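PDB 6K5J: GH3 beta-N-acetylglucosaminidase from Paenibacillaceae, which hydrolyses terminal beta-linked N-acetylglucosamine residues from glycans, as a beta-N-acetylglucosaminidase of glycoside hydrolase family 3. Local coordinates for residues K388-V393 and Q450-S455; H203-L208 and P235-E240; P77-I82 and R340-G345; N94-V99 and D354-D359. All coordinates share one frame; numbering follows the deposited sequence.

Contact 1: residues K388-V393 and Q450-S455; sequences KPVLVV and QVVVVS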
loop_
_atom_site.group_PDB
_atom_site.type_symbol
_atom_site.label_atom_id
_atom_site.label_comp_id
_atom_site.label_asym_id
_atom_site.label_seq_id
_atom_site.Cartn_x
_atom_site.Cartn_y
_atom_site.Cartn_z
ATOM N N LYS A 388 0.888 -18.254 34.341
ATOM C CA LYS A 388 2.045 -17.415 34.582
ATOM C C LYS A 388 1.881 -16.077 33.869
ATOM O O LYS A 388 1.189 -15.998 32.846
ATOM C CB LYS A 388 3.328 -18.102 34.096
ATOM C CG LYS A 388 3.694 -19.369 34.850
ATOM C CD LYS A 388 4.855 -20.072 34.166
ATOM C CE LYS A 388 5.749 -20.791 35.169
ATOM N NZ LYS A 388 5.018 -21.844 35.925
ATOM N N PRO A 389 2.499 -15.010 34.380
ATOM C CA PRO A 389 2.425 -13.716 33.694
ATOM C C PRO A 389 3.106 -13.779 32.337
ATOM O O PRO A 389 3.947 -14.640 32.068
ATOM C CB PRO A 389 3.175 -12.757 34.634
ATOM C CG PRO A 389 3.372 -13.524 35.917
ATOM C CD PRO A 389 3.398 -14.963 35.544
ATOM N N VAL A 390 2.738 -12.835 31.481
ATOM C CA VAL A 390 3.293 -12.729 30.138
ATOM C C VAL A 390 3.763 -11.297 29.937
ATOM O O VAL A 390 2.993 -10.350 30.135
ATOM C CB VAL A 390 2.255 -13.106 29.064
ATOM C CG1 VAL A 390 2.901 -13.139 27.668
ATOM C CG2 VAL A 390 1.601 -14.446 29.390
ATOM N N LEU A 391 5.019 -11.137 29.554
ATOM C CA LEU A 391 5.536 -9.839 29.156
ATOM C C LEU A 391 5.431 -9.728 27.639
ATOM O O LEU A 391 6.051 -10.510 26.914
ATOM C CB LEU A 391 6.984 -9.668 29.609
ATOM C CG LEU A 391 7.636 -8.373 29.108
ATOM C CD1 LEU A 391 6.952 -7.130 29.721
ATOM C CD2 LEU A 391 9.123 -8.377 29.388
ATOM N N VAL A 392 4.644 -8.775 27.159
ATOM C CA VAL A 392 4.541 -8.497 25.732
ATOM C C VAL A 392 5.287 -7.203 25.441
ATOM O O VAL A 392 5.009 -6.164 26.055
ATOM C CB VAL A 392 3.078 -8.400 25.269
ATOM C CG1 VAL A 392 3.019 -8.033 23.768
ATOM C CG2 VAL A 392 2.341 -9.717 25.546
ATOM N N VAL A 393 6.233 -7.265 24.510
ATOM C CA VAL A 393 6.976 -6.095 24.057
ATOM C C VAL A 393 6.349 -5.621 22.751
ATOM O O VAL A 393 6.358 -6.345 21.749
ATOM C CB VAL A 393 8.469 -6.412 23.888
ATOM C CG1 VAL A 393 9.253 -5.141 23.583
ATOM C CG2 VAL A 393 9.010 -7.071 25.153
ATOM N N GLN A 450 8.066 -15.562 30.861
ATOM C CA GLN A 450 7.342 -15.680 29.596
ATOM C C GLN A 450 7.352 -14.336 28.881
ATOM O O GLN A 450 6.627 -13.413 29.276
ATOM C CB GLN A 450 5.899 -16.116 29.824
ATOM C CG GLN A 450 5.699 -17.571 30.122
ATOM C CD GLN A 450 4.244 -17.962 30.007
ATOM O OE1 GLN A 450 3.898 -18.923 29.319
ATOM N NE2 GLN A 450 3.376 -17.209 30.680
ATOM N N VAL A 451 8.120 -14.236 27.796
ATOM C CA VAL A 451 8.268 -13.000 27.036
ATOM C C VAL A 451 7.866 -13.251 25.587
ATOM O O VAL A 451 8.356 -14.195 24.957
ATOM C CB VAL A 451 9.707 -12.457 27.104
ATOM C CG1 VAL A 451 9.806 -11.151 26.313
ATOM C CG2 VAL A 451 10.131 -12.233 28.566
ATOM N N VAL A 452 6.971 -12.414 25.068
ATOM C CA VAL A 452 6.660 -12.364 23.642
ATOM C C VAL A 452 7.088 -10.999 23.130
ATOM O O VAL A 452 6.505 -9.977 23.516
ATOM C CB VAL A 452 5.168 -12.582 23.344
ATOM C CG1 VAL A 452 4.943 -12.587 21.818
ATOM C CG2 VAL A 452 4.640 -13.862 23.982
ATOM N N VAL A 453 8.069 -10.972 22.239
ATOM C CA VAL A 453 8.413 -9.738 21.545
ATOM C C VAL A 453 7.695 -9.733 20.209
ATOM O O VAL A 453 7.865 -10.656 19.399
ATOM C CB VAL A 453 9.925 -9.586 21.339
ATOM C CG1 VAL A 453 10.200 -8.292 20.559
ATOM C CG2 VAL A 453 10.635 -9.578 22.669
ATOM N N VAL A 454 6.888 -8.706 19.985
ATOM C CA VAL A 454 6.379 -8.413 18.653
ATOM C C VAL A 454 7.449 -7.576 17.960
ATOM O O VAL A 454 7.750 -6.458 18.388
ATOM C CB VAL A 454 5.031 -7.688 18.714
ATOM C CG1 VAL A 454 4.560 -7.348 17.315
ATOM C CG2 VAL A 454 3.990 -8.561 19.404
ATOM N N SER A 455 8.072 -8.133 16.921
ATOM C CA SER A 455 9.075 -7.378 16.187
ATOM C C SER A 455 8.421 -6.605 15.042
ATOM O O SER A 455 7.323 -6.922 14.582
ATOM C CB SER A 455 10.193 -8.293 15.662
ATOM O OG SER A 455 9.760 -9.142 14.609
HETATM O O HOH W 1 6.104 -15.728 33.198
#
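The carboxamide of Q450 is the flat group that meets K388, P389 and V390. The two segments are adjacent parallel strands of the mixed sheet in the C-terminal alpha/beta domain of this GH3 enzyme. At the edge of the amide, NE2 gives a hydrogen bond to P389 O at 3.0 Å. That oxygen lies close to the amide plane, only 7° out of it. Seen from P389, the donor sits well above the carbonyl plane. K388 CB lies on one side of the amide plane and V390 CG2 on the other, each 3.5 Å from Q450 NE2. The other end of the amide is fixed as well, because OE1 bonds to D385 N. The chain of Q450 is extended beyond CG, which carries the amide across to P389.

L391 and V393 use both N and O toward the partner strand. L391 N donates to Q450 O at 2.8 Å, and V393 N to V452 O. L391 O accepts from V452 N, and V393 O from V454 N. L391 pairs with V451 on one face, side by side and pointing the same way. V393 and V453 do likewise, and helix 462-472 covers V453. On the other face V390 CG1 meets V452 CG2 at 4.1 Å, the two side chains crossing obliquely. Beyond the last bridge toward P389, a water donates to P389 O at 2.7 Å and accepts from Q450 N at 3.1 Å.

Contact 2: residues H203-L208 and P235-E240; sequences HARERL and PAVEPE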
loop_
_atom_site.group_PDB
_atom_site.type_symbol
_atom_site.label_atom_id
_atom_site.label_comp_id
_atom_site.label_asym_id
_atom_site.label_seq_id
_atom_site.Cartn_x
_atom_site.Cartn_y
_atom_site.Cartn_z
ATOM N N HIS A 203 18.018 -7.090 -14.471
ATOM C CA HIS A 203 17.921 -8.440 -15.000
ATOM C C HIS A 203 17.541 -8.457 -16.475
ATOM O O HIS A 203 16.953 -7.513 -17.008
ATOM C CB HIS A 203 16.906 -9.236 -14.193
ATOM C CG HIS A 203 17.168 -9.188 -12.724
ATOM N ND1 HIS A 203 18.294 -9.743 -12.158
ATOM C CD2 HIS A 203 16.477 -8.614 -11.711
ATOM C CE1 HIS A 203 18.279 -9.527 -10.854
ATOM N NE2 HIS A 203 17.185 -8.849 -10.557
ATOM N N ALA A 204 17.869 -9.578 -17.119
ATOM C CA ALA A 204 17.582 -9.787 -18.525
ATOM C C ALA A 204 16.084 -9.931 -18.760
ATOM O O ALA A 204 15.301 -10.248 -17.858
ATOM C CB ALA A 204 18.305 -11.033 -19.043
ATOM N N ARG A 205 15.700 -9.725 -20.017
ATOM C CA ARG A 205 14.297 -9.764 -20.396
ATOM C C ARG A 205 13.646 -11.101 -20.040
ATOM O O ARG A 205 12.480 -11.134 -19.635
ATOM C CB ARG A 205 14.193 -9.462 -21.888
ATOM C CG ARG A 205 12.825 -9.258 -22.405
ATOM C CD ARG A 205 12.079 -8.142 -21.687
ATOM N NE ARG A 205 10.679 -8.314 -22.028
ATOM C CZ ARG A 205 10.082 -7.701 -23.041
ATOM N NH1 ARG A 205 10.753 -6.825 -23.784
ATOM N NH2 ARG A 205 8.811 -7.957 -23.294
ATOM N N GLU A 206 14.376 -12.220 -20.177
ATOM C CA GLU A 206 13.779 -13.511 -19.834
ATOM C C GLU A 206 13.305 -13.527 -18.387
ATOM O O GLU A 206 12.283 -14.140 -18.064
ATOM C CB GLU A 206 14.762 -14.663 -20.075
ATOM C CG GLU A 206 16.020 -14.694 -19.197
ATOM C CD GLU A 206 15.810 -15.316 -17.800
ATOM O OE1 GLU A 206 16.565 -14.940 -16.869
ATOM O OE2 GLU A 206 14.892 -16.158 -17.623
ATOM N N ARG A 207 14.044 -12.872 -17.498
ATOM C CA ARG A 207 13.644 -12.878 -16.103
ATOM C C ARG A 207 12.433 -11.976 -15.890
ATOM O O ARG A 207 11.490 -12.354 -15.186
ATOM C CB ARG A 207 14.837 -12.474 -15.235
ATOM C CG ARG A 207 14.495 -11.651 -14.030
ATOM C CD ARG A 207 13.776 -12.421 -12.936
ATOM N NE ARG A 207 13.466 -11.436 -11.914
ATOM C CZ ARG A 207 14.272 -11.147 -10.901
ATOM N NH1 ARG A 207 15.406 -11.823 -10.737
ATOM N NH2 ARG A 207 13.926 -10.203 -10.040
ATOM N N LEU A 208 12.419 -10.798 -16.536
ATOM C CA LEU A 208 11.262 -9.915 -16.423
ATOM C C LEU A 208 10.007 -10.584 -16.973
ATOM O O LEU A 208 8.918 -10.427 -16.410
ATOM C CB LEU A 208 11.527 -8.589 -17.150
ATOM C CG LEU A 208 12.728 -7.759 -16.674
ATOM C CD1 LEU A 208 12.881 -6.474 -17.491
ATOM C CD2 LEU A 208 12.612 -7.441 -15.174
ATOM N N PRO A 235 17.248 -1.580 -17.474
ATOM C CA PRO A 235 18.125 -1.533 -18.661
ATOM C C PRO A 235 17.833 -2.590 -19.716
ATOM O O PRO A 235 18.198 -2.379 -20.877
ATOM C CB PRO A 235 19.534 -1.719 -18.074
ATOM C CG PRO A 235 19.319 -2.217 -16.661
ATOM C CD PRO A 235 18.016 -1.638 -16.220
ATOM N N ALA A 236 17.211 -3.723 -19.369
ATOM C CA ALA A 236 16.870 -4.701 -20.401
ATOM C C ALA A 236 15.774 -4.197 -21.329
ATOM O O ALA A 236 15.623 -4.724 -22.438
ATOM C CB ALA A 236 16.432 -6.029 -19.775
ATOM N N VAL A 237 15.001 -3.206 -20.891
ATOM C CA VAL A 237 13.935 -2.622 -21.687
ATOM C C VAL A 237 14.316 -1.244 -22.206
ATOM O O VAL A 237 14.062 -0.925 -23.369
ATOM C CB VAL A 237 12.617 -2.557 -20.882
ATOM C CG1 VAL A 237 11.473 -2.065 -21.773
ATOM C CG2 VAL A 237 12.284 -3.912 -20.299
ATOM N N GLU A 238 14.928 -0.423 -21.360
ATOM C CA GLU A 238 15.237 0.968 -21.679
ATOM C C GLU A 238 16.739 1.189 -21.576
ATOM O O GLU A 238 17.291 1.178 -20.459
ATOM C CB GLU A 238 14.489 1.912 -20.742
ATOM C CG GLU A 238 14.852 3.380 -20.885
ATOM C CD GLU A 238 14.681 3.885 -22.312
ATOM O OE1 GLU A 238 15.708 4.172 -22.966
ATOM O OE2 GLU A 238 13.523 3.992 -22.779
ATOM N N PRO A 239 17.437 1.374 -22.697
ATOM C CA PRO A 239 18.890 1.607 -22.628
ATOM C C PRO A 239 19.262 2.946 -22.025
ATOM O O PRO A 239 20.341 3.056 -21.430
ATOM C CB PRO A 239 19.336 1.520 -24.097
ATOM C CG PRO A 239 18.211 0.833 -24.811
ATOM C CD PRO A 239 16.962 1.223 -24.082
ATOM N N GLU A 240 18.427 3.971 -22.173
ATOM C CA GLU A 240 18.746 5.273 -21.604
ATOM C C GLU A 240 18.486 5.282 -20.103
ATOM O O GLU A 240 17.756 4.444 -19.568
ATOM C CB GLU A 240 17.935 6.378 -22.280
ATOM C CG GLU A 240 18.160 6.475 -23.777
ATOM C CD GLU A 240 19.630 6.606 -24.120
ATOM O OE1 GLU A 240 20.340 7.349 -23.407
ATOM O OE2 GLU A 240 20.079 5.955 -25.090
HETATM O O HOH W 2 16.420 -4.780 -16.718
HETATM O O HOH W 3 13.462 -5.783 -23.861
#
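R205 meets A236 and V237 across the contact, and its side chain can be followed outward. CB leaves the first turn of a helix. CG is anti to the backbone N (chi1 -171°), and a bend at chi2 (57°) then places CD beside V237. The approach is loose, with CD 4.5 Å from V237 CG2. NE forms a salt bridge with D209, and NH2 forms one with E258. NH1 binds a water at 2.9 Å, in the plane of the guanidinium and at its edge. That water donates to A236 O at 2.8 Å. The guanidinium thus has an acidic partner on two nitrogens and reaches the other segment through water on the third.

The contact lies at the surface of the TIM-barrel domain. It joins the start of helix 205-210 to the loop between strand 226-229 and helix 249-258. A204 is the N-cap residue, and its O accepts from both R207 N and L208 N.

A236 CB points toward the backbone at the start of this helix. It is 3.2 Å from H203 O and 3.8 Å from R205 N. A second water closes the same gap, donating to H203 O and accepting from A236 N. No direct hydrogen bond joins the segments. Deeper in, L208 CD1 packs on V237 CG2 at 3.8 Å and more distantly on A236 CB. H203 directs its CB away from the 235-240 loop. R207 NH1 sits over the centre of one face of the H203 ring, 3.4 Å above the plane, and D189 binds both H203 NE2 and R207 NH2.

Contact 3: residues P77-I82 and R340-G345; sequences PLLISI and RAVDAG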
loop_
_atom_site.group_PDB
_atom_site.type_symbol
_atom_site.label_atom_id
_atom_site.label_comp_id
_atom_site.label_asym_id
_atom_site.label_seq_id
_atom_site.Cartn_x
_atom_site.Cartn_y
_atom_site.Cartn_z
ATOM N N PRO A 77 -16.556 15.437 -14.200
ATOM C CA PRO A 77 -16.519 14.818 -12.864
ATOM C C PRO A 77 -15.141 14.251 -12.553
ATOM O O PRO A 77 -14.382 13.881 -13.450
ATOM C CB PRO A 77 -17.568 13.703 -12.953
ATOM C CG PRO A 77 -18.505 14.152 -14.028
ATOM C CD PRO A 77 -17.659 14.907 -15.024
ATOM N N LEU A 78 -14.824 14.188 -11.260
ATOM C CA LEU A 78 -13.469 13.884 -10.810
ATOM C C LEU A 78 -13.262 12.404 -10.517
ATOM O O LEU A 78 -14.134 11.735 -9.953
ATOM C CB LEU A 78 -13.150 14.667 -9.537
ATOM C CG LEU A 78 -13.146 16.190 -9.620
ATOM C CD1 LEU A 78 -13.218 16.758 -8.215
ATOM C CD2 LEU A 78 -11.880 16.651 -10.326
ATOM N N LEU A 79 -12.076 11.907 -10.864
ATOM C CA LEU A 79 -11.547 10.739 -10.174
ATOM C C LEU A 79 -11.073 11.152 -8.781
ATOM O O LEU A 79 -10.441 12.196 -8.605
ATOM C CB LEU A 79 -10.393 10.115 -10.970
ATOM C CG LEU A 79 -10.798 9.409 -12.271
ATOM C CD1 LEU A 79 -9.573 9.174 -13.165
ATOM C CD2 LEU A 79 -11.517 8.094 -11.955
ATOM N N ILE A 80 -11.384 10.329 -7.783
ATOM C CA ILE A 80 -10.976 10.572 -6.407
ATOM C C ILE A 80 -10.319 9.286 -5.918
ATOM O O ILE A 80 -10.983 8.246 -5.805
ATOM C CB ILE A 80 -12.157 10.986 -5.518
ATOM C CG1 ILE A 80 -12.729 12.329 -6.010
ATOM C CG2 ILE A 80 -11.734 11.110 -4.056
ATOM C CD1 ILE A 80 -13.892 12.875 -5.185
ATOM N N SER A 81 -9.016 9.347 -5.660
ATOM C CA SER A 81 -8.213 8.168 -5.366
ATOM C C SER A 81 -7.601 8.259 -3.968
ATOM O O SER A 81 -7.792 9.243 -3.245
ATOM C CB SER A 81 -7.116 7.977 -6.413
ATOM O OG SER A 81 -6.627 6.630 -6.357
ATOM N N ILE A 82 -6.836 7.233 -3.622
ATOM C CA ILE A 82 -6.339 7.021 -2.265
ATOM C C ILE A 82 -5.376 5.843 -2.315
ATOM O O ILE A 82 -5.438 5.027 -3.238
ATOM C CB ILE A 82 -7.543 6.746 -1.306
ATOM C CG1 ILE A 82 -7.114 6.757 0.166
ATOM C CG2 ILE A 82 -8.234 5.404 -1.650
ATOM C CD1 ILE A 82 -8.288 6.694 1.132
ATOM N N ARG A 340 -17.055 3.956 -14.355
ATOM C CA ARG A 340 -17.250 3.882 -12.921
ATOM C C ARG A 340 -18.361 4.805 -12.454
ATOM O O ARG A 340 -18.514 5.006 -11.245
ATOM C CB ARG A 340 -15.936 4.193 -12.193
ATOM C CG ARG A 340 -14.866 3.103 -12.372
ATOM C CD ARG A 340 -15.398 1.701 -12.028
ATOM N NE ARG A 340 -14.595 0.658 -12.656
ATOM C CZ ARG A 340 -15.066 -0.518 -13.052
ATOM N NH1 ARG A 340 -16.348 -0.813 -12.884
ATOM N NH2 ARG A 340 -14.260 -1.395 -13.630
ATOM N N ALA A 341 -19.142 5.360 -13.386
ATOM C CA ALA A 341 -20.266 6.247 -13.071
ATOM C C ALA A 341 -19.884 7.253 -11.989
ATOM O O ALA A 341 -20.558 7.393 -10.963
ATOM C CB ALA A 341 -21.501 5.443 -12.656
ATOM N N VAL A 342 -18.763 7.946 -12.215
ATOM C CA VAL A 342 -18.249 8.864 -11.205
ATOM C C VAL A 342 -19.149 10.070 -11.008
ATOM O O VAL A 342 -19.010 10.781 -10.008
ATOM C CB VAL A 342 -16.811 9.310 -11.548
ATOM C CG1 VAL A 342 -15.907 8.083 -11.738
ATOM C CG2 VAL A 342 -16.791 10.206 -12.784
ATOM N N ASP A 343 -20.082 10.313 -11.923
ATOM C CA ASP A 343 -21.045 11.390 -11.740
ATOM C C ASP A 343 -22.242 10.971 -10.890
ATOM O O ASP A 343 -23.100 11.814 -10.599
ATOM C CB ASP A 343 -21.516 11.906 -13.103
ATOM C CG ASP A 343 -22.158 10.818 -13.956
ATOM O OD1 ASP A 343 -21.759 9.638 -13.837
ATOM O OD2 ASP A 343 -23.072 11.144 -14.743
ATOM N N ALA A 344 -22.316 9.707 -10.478
ATOM C CA ALA A 344 -23.470 9.226 -9.732
ATOM C C ALA A 344 -23.549 9.891 -8.361
ATOM O O ALA A 344 -22.531 10.204 -7.738
ATOM C CB ALA A 344 -23.411 7.708 -9.569
ATOM N N GLY A 345 -24.778 10.122 -7.904
ATOM C CA GLY A 345 -25.034 10.616 -6.570
ATOM C C GLY A 345 -25.808 9.596 -5.750
ATOM O O GLY A 345 -26.132 8.500 -6.216
#
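P77 opens the segment, touching V342 with CB and D343 with CG. Its CB is 3.6 Å from V342 CG2, the closest approach between the two segments. Its CG lies 3.9 Å from D343 CB, and these two side chains run side by side, pointing the same way. D343 meets the ring chiefly with CB, while its carboxylate leads away. P77 O bonds to K337 NZ, which ties this corner to helix 323-339.

L78 comes next and turns its side chain away, onto helix 56-72. Its carbonyl faces the other segment, with L78 O 3.9 Å from V342 CB. This oxygen is hydrogen-bonded to Q67 NE2 and N131 ND2, so the valine lies beside a polar atom that already has partners.

L79 begins strand 79-81, one of the parallel strands of the TIM barrel, next to strand 45-47. The entry to this strand packs against the end of helix 323-339. That helix stops in a Schellman motif, with A341 at positive phi (44°) as its C-prime residue and V342 N bonded back to K337 O. A type I turn from A341 to A344 overlaps it, closed by A344 N to A341 O at 2.9 Å.

L79 does not point its CB at the turn, but its end comes nearer. CD2 is 4.4 Å from V342 CG1, a looser touch than that of the proline. V342 CG2 lies between its own backbone N and carbonyl carbon and takes P77, while CG1, anti to the carbonyl carbon (chi1 -55°), takes L79.

Contact 4: residues N94-V99 and D354-D359; sequences NGVTVV and DTLVTD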
loop_
_atom_site.group_PDB
_atom_site.type_symbol
_atom_site.label_atom_id
_atom_site.label_comp_id
_atom_site.label_asym_id
_atom_site.label_seq_id
_atom_site.Cartn_x
_atom_site.Cartn_y
_atom_site.Cartn_z
ATOM N N ASN A 94 -10.406 4.946 10.942
ATOM C CA ASN A 94 -11.502 5.323 11.822
ATOM C C ASN A 94 -12.829 5.121 11.104
ATOM O O ASN A 94 -13.072 5.751 10.073
ATOM C CB ASN A 94 -11.354 6.782 12.253
ATOM C CG ASN A 94 -12.418 7.196 13.255
ATOM O OD1 ASN A 94 -12.747 6.443 14.172
ATOM N ND2 ASN A 94 -12.962 8.382 13.079
ATOM N N GLY A 95 -13.683 4.244 11.638
ATOM C CA GLY A 95 -14.999 4.047 11.063
ATOM C C GLY A 95 -15.062 3.145 9.853
ATOM O O GLY A 95 -16.120 3.065 9.217
ATOM N N VAL A 96 -13.964 2.478 9.495
ATOM C CA VAL A 96 -13.944 1.533 8.388
ATOM C C VAL A 96 -13.273 0.254 8.867
ATOM O O VAL A 96 -12.611 0.223 9.907
ATOM C CB VAL A 96 -13.226 2.088 7.135
ATOM C CG1 VAL A 96 -13.860 3.410 6.712
ATOM C CG2 VAL A 96 -11.740 2.275 7.405
ATOM N N THR A 97 -13.480 -0.817 8.100
ATOM C CA THR A 97 -12.869 -2.103 8.409
ATOM C C THR A 97 -11.377 -2.044 8.130
ATOM O O THR A 97 -10.964 -1.624 7.046
ATOM C CB THR A 97 -13.498 -3.202 7.553
ATOM O OG1 THR A 97 -14.922 -3.155 7.684
ATOM C CG2 THR A 97 -13.004 -4.583 7.966
ATOM N N VAL A 98 -10.569 -2.499 9.083
ATOM C CA VAL A 98 -9.140 -2.668 8.846
ATOM C C VAL A 98 -8.967 -4.051 8.222
ATOM O O VAL A 98 -9.218 -5.072 8.863
ATOM C CB VAL A 98 -8.323 -2.507 10.134
ATOM C CG1 VAL A 98 -6.832 -2.699 9.850
ATOM C CG2 VAL A 98 -8.558 -1.129 10.717
ATOM N N VAL A 99 -8.581 -4.079 6.954
ATOM C CA VAL A 99 -8.564 -5.294 6.153
ATOM C C VAL A 99 -7.129 -5.820 6.139
ATOM O O VAL A 99 -6.194 -5.012 6.099
ATOM C CB VAL A 99 -9.102 -4.977 4.747
ATOM C CG1 VAL A 99 -8.771 -6.047 3.766
ATOM C CG2 VAL A 99 -10.624 -4.720 4.819
ATOM N N ASP A 354 -20.928 8.087 12.739
ATOM C CA ASP A 354 -21.297 6.836 12.088
ATOM C C ASP A 354 -20.058 6.020 11.720
ATOM O O ASP A 354 -18.983 6.565 11.443
ATOM C CB ASP A 354 -22.111 7.105 10.822
ATOM C CG ASP A 354 -23.573 7.421 11.116
ATOM O OD1 ASP A 354 -23.986 7.341 12.293
ATOM O OD2 ASP A 354 -24.294 7.762 10.160
ATOM N N THR A 355 -20.229 4.700 11.687
ATOM C CA THR A 355 -19.174 3.784 11.276
ATOM C C THR A 355 -19.687 2.858 10.185
ATOM O O THR A 355 -20.884 2.555 10.115
ATOM C CB THR A 355 -18.663 2.946 12.449
ATOM O OG1 THR A 355 -17.590 2.110 11.999
ATOM C CG2 THR A 355 -19.780 2.062 13.005
ATOM N N LEU A 356 -18.769 2.419 9.318
ATOM C CA LEU A 356 -19.093 1.404 8.325
ATOM C C LEU A 356 -18.775 -0.002 8.808
ATOM O O LEU A 356 -19.081 -0.966 8.099
ATOM C CB LEU A 356 -18.339 1.671 7.013
ATOM C CG LEU A 356 -18.606 3.022 6.339
ATOM C CD1 LEU A 356 -17.825 3.115 5.019
ATOM C CD2 LEU A 356 -20.105 3.212 6.109
ATOM N N VAL A 357 -18.140 -0.129 9.976
ATOM C CA VAL A 357 -17.794 -1.440 10.510
ATOM C C VAL A 357 -19.069 -2.216 10.825
ATOM O O VAL A 357 -20.032 -1.664 11.373
ATOM C CB VAL A 357 -16.925 -1.271 11.767
ATOM C CG1 VAL A 357 -16.669 -2.613 12.459
ATOM C CG2 VAL A 357 -15.602 -0.579 11.418
ATOM N N THR A 358 -19.085 -3.500 10.464
ATOM C CA THR A 358 -20.160 -4.419 10.838
ATOM C C THR A 358 -19.562 -5.668 11.476
ATOM O O THR A 358 -18.399 -6.008 11.254
ATOM C CB THR A 358 -21.042 -4.841 9.639
ATOM O OG1 THR A 358 -20.282 -5.641 8.721
ATOM C CG2 THR A 358 -21.638 -3.625 8.901
ATOM N N ASP A 359 -20.379 -6.360 12.277
ATOM C CA ASP A 359 -19.924 -7.624 12.850
ATOM C C ASP A 359 -19.550 -8.613 11.755
ATOM O O ASP A 359 -18.550 -9.327 11.869
ATOM C CB ASP A 359 -21.001 -8.214 13.765
ATOM C CG ASP A 359 -21.265 -7.360 14.983
ATOM O OD1 ASP A 359 -20.410 -6.517 15.333
ATOM O OD2 ASP A 359 -22.332 -7.542 15.603
HETATM O O HOH W 4 -16.340 -4.258 9.629
#
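G95 O is the tight point of the contact with T355 and L356. L356 N donates to it at 2.7 Å, in a nearly straight bond (165°), from a position tilted 29° off the carbonyl plane. T355 OG1 lies 3.3 Å from G95 O and 3.4 Å from G95 CA. Its bond to the carbonyl is weak and unsettled. The same OG1, anti to its backbone N (chi1 -177°), accepts from V357 N at 3.1 Å, which makes an ST turn. V357, whose N closes the turn, sets CG2 against V96 O at 3.4 Å.

Elsewhere the fit is looser. V96 CG1 and L356 CD1 are 4.3 Å apart, beside helix 111-127. Toward T358 a water fills in, donating to T97 OG1 at 2.6 Å and accepting from T358 N.

The contact joins a loop of the TIM-barrel domain to the linker that leads into helix 359-372, where T358 is the N-cap and its OG1 bonds to K361 N. Because T97 OG1 accepts the water's proton, its own hydroxyl hydrogen probably serves the bond to E124 OE2.

In the fold
Contacts 2, 3 and 4 involve the TIM-barrel domain, while contact 1 lies in the sheet of the C-terminal domain. Contacts 3 and 4 cross along the chain. Residues 340-345 and 354-359 are successive parts of one connection between helices 323-339 and 359-372, and each rests on an earlier part of the barrel domain. Their centres are about 22 Å apart and their nearest atoms about 8 Å. Contact 2 is on the opposite side of the chain's centre from contact 4, with about 44 Å between centres. Contact 1 is nearest to contact 4, at about 29 Å between centres. In contact 3, the side chain of L79 is about 13 Å from the NAG.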